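Local coordinates for protein lipid A deacylase PagL (Pseudomonas aeruginosa, PDB 2ERV) that removes the primary fatty acyl chain from the 3 position of lipid A, as an ester hydrolase embedded in the outer membrane, at residues Leu98-Gly109 with Val122-Lys133. Sequence-based numbering, arbitrary orientation.
With CA (calcium ion), chain C; CXE (pentaethylene glycol monodecyl ether), chain E.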
# COMPACT_ATOMS: atom_id res chain seq x y z
N LEU A 98 13.35 -2.39 12.67
CA LEU A 98 13.48 -2.81 11.28
C LEU A 98 14.92 -3.12 10.84
O LEU A 98 15.13 -3.76 9.80
CB LEU A 98 12.93 -1.73 10.37
CG LEU A 98 11.47 -1.32 10.60
CD1 LEU A 98 11.14 -0.25 9.61
CD2 LEU A 98 10.63 -2.56 10.38
N GLY A 99 15.90 -2.60 11.59
CA GLY A 99 17.31 -2.81 11.24
C GLY A 99 17.83 -1.78 10.25
O GLY A 99 18.88 -1.16 10.47
N SER A 100 17.08 -1.60 9.18
CA SER A 100 17.41 -0.63 8.14
C SER A 100 16.25 0.35 7.90
O SER A 100 15.09 0.00 8.13
CB SER A 100 17.74 -1.36 6.84
OG SER A 100 16.65 -2.10 6.33
N SER A 101 16.60 1.55 7.46
CA SER A 101 15.68 2.57 6.96
C SER A 101 15.08 2.11 5.64
O SER A 101 13.87 2.23 5.42
CB SER A 101 16.43 3.90 6.69
OG SER A 101 15.62 4.71 5.80
N LEU A 102 15.92 1.55 4.77
CA LEU A 102 15.46 1.05 3.47
C LEU A 102 14.88 -0.36 3.58
O LEU A 102 15.48 -1.26 4.22
CB LEU A 102 16.60 1.02 2.45
CG LEU A 102 17.47 2.26 2.24
CD1 LEU A 102 18.50 1.92 1.14
CD2 LEU A 102 16.60 3.42 1.81
N ASN A 103 13.72 -0.55 2.93
CA ASN A 103 12.96 -1.79 3.07
C ASN A 103 12.18 -2.05 1.80
O ASN A 103 11.89 -1.11 1.05
CB ASN A 103 11.98 -1.71 4.26
CG ASN A 103 12.67 -1.88 5.61
OD1 ASN A 103 12.93 -3.01 6.02
ND2 ASN A 103 12.96 -0.78 6.30
N PHE A 104 11.79 -3.31 1.59
CA PHE A 104 10.88 -3.64 0.49
C PHE A 104 9.47 -3.39 1.00
O PHE A 104 9.24 -3.35 2.20
CB PHE A 104 11.02 -5.11 0.08
CG PHE A 104 12.41 -5.50 -0.40
CD1 PHE A 104 12.74 -5.39 -1.75
CD2 PHE A 104 13.35 -6.01 0.48
CE1 PHE A 104 14.02 -5.75 -2.20
CE2 PHE A 104 14.65 -6.39 0.03
CZ PHE A 104 14.97 -6.24 -1.33
N GLU A 105 8.54 -3.20 0.08
CA GLU A 105 7.12 -3.06 0.39
C GLU A 105 6.42 -4.16 -0.38
O GLU A 105 6.51 -4.14 -1.59
CB GLU A 105 6.59 -1.74 -0.18
CG GLU A 105 5.10 -1.48 0.09
CD GLU A 105 4.63 -0.14 -0.48
OE1 GLU A 105 4.81 0.06 -1.70
OE2 GLU A 105 4.09 0.73 0.31
N ASP A 106 5.77 -5.11 0.30
CA ASP A 106 4.94 -6.15 -0.35
C ASP A 106 3.50 -5.90 0.01
O ASP A 106 3.19 -5.73 1.20
CB ASP A 106 5.30 -7.54 0.19
CG ASP A 106 6.71 -7.97 -0.18
OD1 ASP A 106 7.14 -7.81 -1.35
OD2 ASP A 106 7.51 -8.41 0.66
N ARG A 107 2.60 -5.85 -0.98
CA ARG A 107 1.23 -5.48 -0.69
C ARG A 107 0.23 -6.33 -1.45
O ARG A 107 0.51 -6.79 -2.58
CB ARG A 107 1.00 -4.00 -1.05
CG ARG A 107 1.63 -3.63 -2.38
CD ARG A 107 1.77 -2.14 -2.57
NE ARG A 107 0.46 -1.53 -2.73
CZ ARG A 107 0.28 -0.23 -2.90
NH1 ARG A 107 1.32 0.59 -2.88
NH2 ARG A 107 -0.92 0.24 -3.08
N ILE A 108 -0.93 -6.53 -0.84
CA ILE A 108 -2.14 -7.04 -1.53
C ILE A 108 -3.32 -6.19 -1.15
O ILE A 108 -3.27 -5.46 -0.17
CB ILE A 108 -2.44 -8.50 -1.17
CG1 ILE A 108 -2.54 -8.67 0.35
CG2 ILE A 108 -1.37 -9.40 -1.70
CD1 ILE A 108 -3.31 -9.90 0.78
N GLY A 109 -4.41 -6.29 -1.89
CA GLY A 109 -5.53 -5.41 -1.67
C GLY A 109 -6.72 -5.91 -2.50
O GLY A 109 -6.55 -6.71 -3.44
N VAL A 122 -9.58 -2.32 0.76
CA VAL A 122 -8.70 -2.66 1.85
C VAL A 122 -7.33 -3.05 1.29
O VAL A 122 -7.18 -3.52 0.15
CB VAL A 122 -9.29 -3.79 2.75
CG1 VAL A 122 -10.50 -3.23 3.56
CG2 VAL A 122 -9.70 -5.00 1.90
N ARG A 123 -6.31 -2.84 2.12
CA ARG A 123 -4.94 -3.13 1.70
C ARG A 123 -4.24 -3.81 2.88
O ARG A 123 -4.48 -3.44 4.03
CB ARG A 123 -4.27 -1.80 1.46
CG ARG A 123 -3.29 -1.80 0.37
CD ARG A 123 -3.44 -0.57 -0.48
NE ARG A 123 -3.38 0.65 0.32
CZ ARG A 123 -3.47 1.86 -0.19
NH1 ARG A 123 -3.61 1.97 -1.48
NH2 ARG A 123 -3.42 2.96 0.59
N ALA A 124 -3.38 -4.78 2.61
CA ALA A 124 -2.46 -5.26 3.65
C ALA A 124 -1.05 -5.06 3.07
O ALA A 124 -0.81 -5.49 1.94
CB ALA A 124 -2.73 -6.74 3.92
N ILE A 125 -0.17 -4.36 3.80
CA ILE A 125 1.17 -4.07 3.29
C ILE A 125 2.17 -4.50 4.34
O ILE A 125 1.95 -4.27 5.53
CB ILE A 125 1.37 -2.56 2.98
CG1 ILE A 125 0.22 -2.05 2.08
CG2 ILE A 125 2.73 -2.36 2.34
CD1 ILE A 125 0.22 -0.54 1.86
N HIS A 126 3.23 -5.15 3.88
CA HIS A 126 4.33 -5.55 4.78
C HIS A 126 5.67 -4.98 4.35
O HIS A 126 5.99 -4.93 3.15
CB HIS A 126 4.39 -7.09 4.82
CG HIS A 126 5.69 -7.64 5.34
ND1 HIS A 126 5.99 -7.70 6.68
CD2 HIS A 126 6.76 -8.17 4.68
CE1 HIS A 126 7.20 -8.24 6.84
NE2 HIS A 126 7.69 -8.52 5.64
N TYR A 127 6.47 -4.56 5.32
CA TYR A 127 7.75 -3.96 5.01
C TYR A 127 8.84 -4.73 5.75
O TYR A 127 8.73 -4.94 6.96
CB TYR A 127 7.78 -2.50 5.52
CG TYR A 127 6.78 -1.58 4.86
CD1 TYR A 127 7.14 -0.83 3.74
CD2 TYR A 127 5.48 -1.46 5.37
CE1 TYR A 127 6.21 0.04 3.12
CE2 TYR A 127 4.55 -0.57 4.77
CZ TYR A 127 4.93 0.16 3.65
OH TYR A 127 4.04 1.03 3.04
N SER A 128 9.88 -5.17 5.03
CA SER A 128 11.04 -5.81 5.70
C SER A 128 12.22 -5.79 4.74
O SER A 128 12.05 -5.34 3.64
CB SER A 128 10.73 -7.22 6.22
OG SER A 128 10.28 -8.06 5.16
N ASN A 129 13.38 -6.30 5.15
CA ASN A 129 14.60 -6.10 4.37
C ASN A 129 15.22 -7.42 3.85
O ASN A 129 16.35 -7.43 3.33
CB ASN A 129 15.63 -5.21 5.16
CG ASN A 129 16.13 -5.87 6.45
OD1 ASN A 129 16.41 -7.09 6.50
ND2 ASN A 129 16.24 -5.09 7.50
N ALA A 130 14.42 -8.48 3.91
CA ALA A 130 14.79 -9.82 3.44
C ALA A 130 16.01 -10.40 4.16
O ALA A 130 16.74 -11.22 3.58
CB ALA A 130 14.98 -9.84 1.95
N GLY A 131 16.20 -9.99 5.42
CA GLY A 131 17.27 -10.53 6.28
C GLY A 131 18.61 -9.82 6.14
O GLY A 131 19.63 -10.19 6.77
N LEU A 132 18.58 -8.76 5.32
CA LEU A 132 19.77 -8.05 4.90
C LEU A 132 20.31 -7.08 5.96
O LEU A 132 21.46 -6.67 5.91
CB LEU A 132 19.49 -7.31 3.58
CG LEU A 132 19.34 -8.18 2.33
CD1 LEU A 132 18.99 -7.27 1.15
CD2 LEU A 132 20.61 -8.97 2.04
N LYS A 133 19.48 -6.71 6.93
CA LYS A 133 20.01 -6.04 8.09
C LYS A 133 19.22 -6.46 9.31
O LYS A 133 17.99 -6.19 9.39
CB LYS A 133 19.95 -4.52 7.87
CG LYS A 133 20.33 -3.73 9.09
CD LYS A 133 21.81 -3.72 9.30
CE LYS A 133 22.17 -2.55 10.19
NZ LYS A 133 23.56 -2.76 10.71
CA CA C . 8.63 -10.23 -0.53
C10 CXE E . -8.69 1.24 13.88
O11 CXE E . -8.04 1.34 12.61
C12 CXE E . -8.16 0.11 11.90
C13 CXE E . -8.92 0.34 10.59
O14 CXE E . -8.34 -0.52 9.61
C15 CXE E . -9.27 -1.37 8.96
C16 CXE E . -8.60 -2.69 8.67
O17 CXE E . -8.94 -3.07 7.35
C18 CXE E . -8.92 -4.48 7.17
C19 CXE E . -7.91 -4.86 6.09
O20 CXE E . -7.20 -6.02 6.54
C21 CXE E . -7.35 -7.17 5.69
C22 CXE E . -6.84 -6.81 4.31
O23 CXE E . -6.70 -7.98 3.51
C24 CXE E . -6.48 -7.62 2.15
C25 CXE E . -7.42 -8.49 1.34
O26 CXE E . -6.83 -8.73 0.08
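Asn129, critical for activity, reaches across to Ser100: its ND2 donates to Ser100 OG at 3.2 Å and also to the carbonyl of Lys133. Its OD1 takes the N-H of Lys133, which arrives from above the carbonyl plane. Ser100 OG in turn donates to Leu102 O, so the amide ties the type I' turn beginning at Asn129 to the loop opposite. Just upstream, His126 NE2 lies 2.7 Å from Ser128 OG, with His126 ND1 hydrogen-bonded to Glu140 OE2, completing the charge relay. Asp106 runs alongside His126, carboxylate and ring planes only 16° apart; its OD2 binds the calcium ion. The backbones of Asp106 and His126 exchange two nearly straight hydrogen bonds (173°). On the other sheet face, Glu105, CG anti to its N (chi1 -179°), stretches along Tyr127 until OE2 lies 2.7 Å from Tyr127 OH. That carboxylate also meets Arg18, while Arg107, beside Arg123, pairs with Asp42; these charges are buried in the barrel interior. Ile108 and Val122 touch the detergent on the outer surface. The two antiparallel strands form a hairpin of the outer-membrane barrel, flanked by strand 75-88 beside 102-109 and strand 139-149 beside 122-128.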